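Local coordinates for glutathione transferase lambda1 (Populus trichocarpa, PDB 4PQH), which binds glutathione and probably transfers it to electrophilic substrates, as a monomeric Lambda-class member of the glutathione transferase superfamily, at residues R29-Y34 against P66-E71. Residues are numbered along the deposited sequence; the frame is centred on the assembly and turned at random.
Sequences RLYISY and PAWYKE
Tyr-31, on a central strand of the thioredoxin-like N-terminal domain, meets Trp-68 and Tyr-69 of the short helix 67-73, a clear example of a helix packed on a sheet largely through aromatic side chains; Val-73 of the same helix also touches Tyr-31. The helix lies on the sheet face opposite helix 37-48, against which the neighbouring strand residues Leu-30 and Ile-32 pack.

Each of the three aromatic side chains also makes a polar bond beyond the contact, at the hydroxyl of the two tyrosines and at the pyrrole N-H of the indole. The hydroxyl of Tyr-69 is hydrogen-bonded to Lys-78 O and Ser-81 OG, beside the glutathione pocket that includes Lys-78 and Val-79; that of Tyr-31 bonds to Glu-83, and NE1 of Trp-68 to Ser-18 O.

The apolar contacts are carried chiefly by the two tyrosines, whose side chains run past each other in opposite directions. The ring atom CE1 of Tyr-69 reaches CB of Tyr-31 at 3.7 Å and is equally near its CG, while CD1 of Tyr-69 lies 4.0 Å from CD2 of Tyr-31. With CG anti to the backbone N (chi1 -177°), the ring of Tyr-69 is carried across until its CE1 side lies against Tyr-31. The two ring planes are inclined by 45°, with centroids 5.6 Å apart, an oblique meeting. An alanine in place of Tyr-69 would probably open a gap beside CB and CG of Tyr-31 and leave the carbonyl of Lys-78 without its hydroxyl partner, disturbing the loop next to the pocket. Trp-68 contributes a smaller contact. Pro-66 CB covers one face of its indole toward the rim, and the benzo edge is turned to the strand, where CZ3 of Trp-68 meets CE2 of Tyr-31 at 4.1 Å, near the indole plane.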
ATOM      1  N   ARG A  29       3.866 -12.891 -10.747  1.00 20.41           N
ATOM      2  CA  ARG A  29       4.046 -11.516 -11.198  0.56 20.82           C
ATOM      3  C   ARG A  29       3.110 -10.568 -10.473  1.00 19.23           C
ATOM      4  O   ARG A  29       1.921 -10.848 -10.328  1.00 20.95           O
ATOM      5  CB  ARG A  29       3.814 -11.414 -12.705  0.56 21.87           C
ATOM      6  CG  ARG A  29       4.813 -12.200 -13.522  0.56 22.80           C
ATOM      7  CD  ARG A  29       4.547 -12.096 -15.015  0.56 24.08           C
ATOM      8  NE  ARG A  29       5.564 -12.835 -15.753  0.56 24.11           N
ATOM      9  CZ  ARG A  29       5.529 -14.147 -15.954  0.56 24.81           C
ATOM     10  NH1 ARG A  29       4.520 -14.872 -15.481  0.56 24.28           N
ATOM     11  NH2 ARG A  29       6.504 -14.739 -16.625  0.56 24.89           N
ATOM     12  N   LEU A  30       3.659  -9.446 -10.018  1.00 16.97           N
ATOM     13  CA  LEU A  30       2.875  -8.395  -9.399  1.00 16.75           C
ATOM     14  C   LEU A  30       2.822  -7.210 -10.355  1.00 17.77           C
ATOM     15  O   LEU A  30       3.833  -6.548 -10.599  1.00 17.95           O
ATOM     16  CB  LEU A  30       3.508  -7.979  -8.075  1.00 16.93           C
ATOM     17  CG  LEU A  30       2.910  -6.748  -7.397  1.00 16.92           C
ATOM     18  CD1 LEU A  30       1.436  -6.952  -7.080  1.00 18.39           C
ATOM     19  CD2 LEU A  30       3.696  -6.385  -6.147  1.00 16.64           C
ATOM     20  N   TYR A  31       1.643  -6.950 -10.910  1.00 18.03           N
ATOM     21  CA  TYR A  31       1.490  -5.862 -11.871  1.00 19.08           C
ATOM     22  C   TYR A  31       1.212  -4.565 -11.136  1.00 18.47           C
ATOM     23  O   TYR A  31       0.278  -4.478 -10.337  1.00 19.38           O
ATOM     24  CB  TYR A  31       0.383  -6.169 -12.880  1.00 21.53           C
ATOM     25  CG  TYR A  31       0.697  -7.378 -13.728  1.00 22.39           C
ATOM     26  CD1 TYR A  31       0.452  -8.664 -13.255  1.00 23.96           C
ATOM     27  CD2 TYR A  31       1.263  -7.244 -14.991  1.00 24.49           C
ATOM     28  CE1 TYR A  31       0.751  -9.772 -14.005  1.00 25.97           C
ATOM     29  CE2 TYR A  31       1.564  -8.364 -15.763  1.00 25.46           C
ATOM     30  CZ  TYR A  31       1.299  -9.625 -15.260  1.00 26.35           C
ATOM     31  OH  TYR A  31       1.592 -10.752 -15.995  1.00 28.18           O
ATOM     32  N   ILE A  32       2.049  -3.564 -11.391  1.00 19.19           N
ATOM     33  CA  ILE A  32       1.977  -2.307 -10.673  1.00 18.69           C
ATOM     34  C   ILE A  32       2.138  -1.121 -11.611  1.00 18.82           C
ATOM     35  O   ILE A  32       2.465  -1.265 -12.788  1.00 19.00           O
ATOM     36  CB  ILE A  32       3.098  -2.188  -9.598  1.00 19.01           C
ATOM     37  CG1 ILE A  32       4.474  -2.072 -10.263  1.00 19.68           C
ATOM     38  CG2 ILE A  32       3.078  -3.362  -8.628  1.00 19.68           C
ATOM     39  CD1 ILE A  32       5.592  -1.723  -9.287  1.00 20.66           C
ATOM     40  N   SER A  33       1.885   0.056 -11.060  1.00 19.26           N
ATOM     41  CA  SER A  33       2.403   1.298 -11.598  1.00 20.08           C
ATOM     42  C   SER A  33       3.329   1.807 -10.511  1.00 20.78           C
ATOM     43  O   SER A  33       2.990   1.715  -9.330  1.00 21.02           O
ATOM     44  CB  SER A  33       1.274   2.298 -11.843  1.00 23.19           C
ATOM     45  OG  SER A  33       1.779   3.614 -11.966  1.00 27.85           O
ATOM     46  N   TYR A  34       4.498   2.318 -10.891  1.00 20.51           N
ATOM     47  CA  TYR A  34       5.486   2.759  -9.903  1.00 21.18           C
ATOM     48  C   TYR A  34       4.984   3.867  -8.972  1.00 22.32           C
ATOM     49  O   TYR A  34       5.525   4.054  -7.879  1.00 23.77           O
ATOM     50  CB  TYR A  34       6.787   3.197 -10.585  1.00 20.49           C
ATOM     51  CG  TYR A  34       7.736   2.068 -10.939  1.00 20.27           C
ATOM     52  CD1 TYR A  34       8.113   1.117  -9.995  1.00 19.23           C
ATOM     53  CD2 TYR A  34       8.255   1.952 -12.221  1.00 20.15           C
ATOM     54  CE1 TYR A  34       8.984   0.092 -10.322  1.00 20.18           C
ATOM     55  CE2 TYR A  34       9.121   0.929 -12.558  1.00 20.12           C
ATOM     56  CZ  TYR A  34       9.483   0.002 -11.604  1.00 20.25           C
ATOM     57  OH  TYR A  34      10.347  -1.011 -11.944  1.00 20.99           O
ATOM     58  N   PRO A  66      -0.238  -1.083 -22.033  1.00 30.90           N
ATOM     59  CA  PRO A  66      -0.347  -2.207 -22.961  1.00 29.97           C
ATOM     60  C   PRO A  66      -1.762  -2.765 -22.995  1.00 30.25           C
ATOM     61  O   PRO A  66      -2.361  -3.027 -21.949  1.00 29.65           O
ATOM     62  CB  PRO A  66       0.611  -3.237 -22.364  1.00 29.94           C
ATOM     63  CG  PRO A  66       0.749  -2.857 -20.937  1.00 30.73           C
ATOM     64  CD  PRO A  66       0.686  -1.375 -20.923  1.00 31.32           C
ATOM     65  N   ALA A  67      -2.292  -2.935 -24.201  1.00 30.95           N
ATOM     66  CA  ALA A  67      -3.621  -3.497 -24.384  1.00 32.53           C
ATOM     67  C   ALA A  67      -3.680  -4.929 -23.866  1.00 32.85           C
ATOM     68  O   ALA A  67      -4.739  -5.396 -23.441  1.00 33.76           O
ATOM     69  CB  ALA A  67      -4.025  -3.446 -25.846  1.00 33.27           C
ATOM     70  N   TRP A  68      -2.539  -5.616 -23.884  1.00 31.21           N
ATOM     71  CA  TRP A  68      -2.491  -7.000 -23.414  1.00 31.24           C
ATOM     72  C   TRP A  68      -2.790  -7.139 -21.924  1.00 31.43           C
ATOM     73  O   TRP A  68      -3.087  -8.234 -21.458  1.00 31.61           O
ATOM     74  CB  TRP A  68      -1.165  -7.701 -23.775  1.00 29.98           C
ATOM     75  CG  TRP A  68       0.111  -7.015 -23.323  1.00 30.26           C
ATOM     76  CD1 TRP A  68       1.018  -6.378 -24.122  1.00 30.95           C
ATOM     77  CD2 TRP A  68       0.628  -6.922 -21.982  1.00 29.59           C
ATOM     78  NE1 TRP A  68       2.058  -5.892 -23.367  1.00 31.21           N
ATOM     79  CE2 TRP A  68       1.846  -6.217 -22.053  1.00 30.03           C
ATOM     80  CE3 TRP A  68       0.181  -7.370 -20.733  1.00 29.23           C
ATOM     81  CZ2 TRP A  68       2.610  -5.927 -20.923  1.00 29.70           C
ATOM     82  CZ3 TRP A  68       0.947  -7.087 -19.609  1.00 28.92           C
ATOM     83  CH2 TRP A  68       2.147  -6.373 -19.714  1.00 28.99           C
ATOM     84  N   TYR A  69      -2.713  -6.039 -21.178  1.00 30.29           N
ATOM     85  CA  TYR A  69      -2.984  -6.106 -19.746  1.00 30.24           C
ATOM     86  C   TYR A  69      -4.453  -6.432 -19.509  1.00 31.64           C
ATOM     87  O   TYR A  69      -4.782  -7.411 -18.848  1.00 30.35           O
ATOM     88  CB  TYR A  69      -2.579  -4.816 -19.023  1.00 28.33           C
ATOM     89  CG  TYR A  69      -2.786  -4.881 -17.521  1.00 25.86           C
ATOM     90  CD1 TYR A  69      -2.091  -5.802 -16.737  1.00 24.82           C
ATOM     91  CD2 TYR A  69      -3.680  -4.027 -16.884  1.00 25.26           C
ATOM     92  CE1 TYR A  69      -2.281  -5.862 -15.374  1.00 24.37           C
ATOM     93  CE2 TYR A  69      -3.875  -4.089 -15.511  1.00 24.40           C
ATOM     94  CZ  TYR A  69      -3.173  -5.012 -14.764  1.00 23.62           C
ATOM     95  OH  TYR A  69      -3.361  -5.078 -13.399  1.00 24.16           O
ATOM     96  N   LYS A  70      -5.333  -5.618 -20.079  1.00 33.84           N
ATOM     97  CA  LYS A  70      -6.766  -5.846 -19.959  1.00 36.95           C
ATOM     98  C   LYS A  70      -7.174  -7.129 -20.684  1.00 37.06           C
ATOM     99  O   LYS A  70      -8.052  -7.862 -20.229  1.00 35.52           O
ATOM    100  CB  LYS A  70      -7.532  -4.640 -20.515  1.00 40.60           C
ATOM    101  CG  LYS A  70      -9.031  -4.846 -20.674  1.00 44.03           C
ATOM    102  CD  LYS A  70      -9.700  -3.586 -21.207  1.00 46.33           C
ATOM    103  CE  LYS A  70     -11.163  -3.831 -21.557  1.00 48.12           C
ATOM    104  NZ  LYS A  70     -11.944  -4.323 -20.388  1.00 49.24           N
ATOM    105  N   GLU A  71      -6.511  -7.409 -21.801  1.00 38.63           N
ATOM    106  CA  GLU A  71      -6.911  -8.510 -22.668  1.00 41.03           C
ATOM    107  C   GLU A  71      -6.404  -9.880 -22.215  1.00 38.07           C
ATOM    108  O   GLU A  71      -7.087 -10.886 -22.402  1.00 39.65           O
ATOM    109  CB  GLU A  71      -6.485  -8.227 -24.113  1.00 45.95           C
ATOM    110  CG  GLU A  71      -7.180  -7.013 -24.728  1.00 50.77           C
ATOM    111  CD  GLU A  71      -6.643  -6.646 -26.103  1.00 54.71           C
ATOM    112  OE1 GLU A  71      -5.722  -7.335 -26.593  1.00 55.79           O
ATOM    113  OE2 GLU A  71      -7.142  -5.663 -26.693  1.00 55.37           O
TER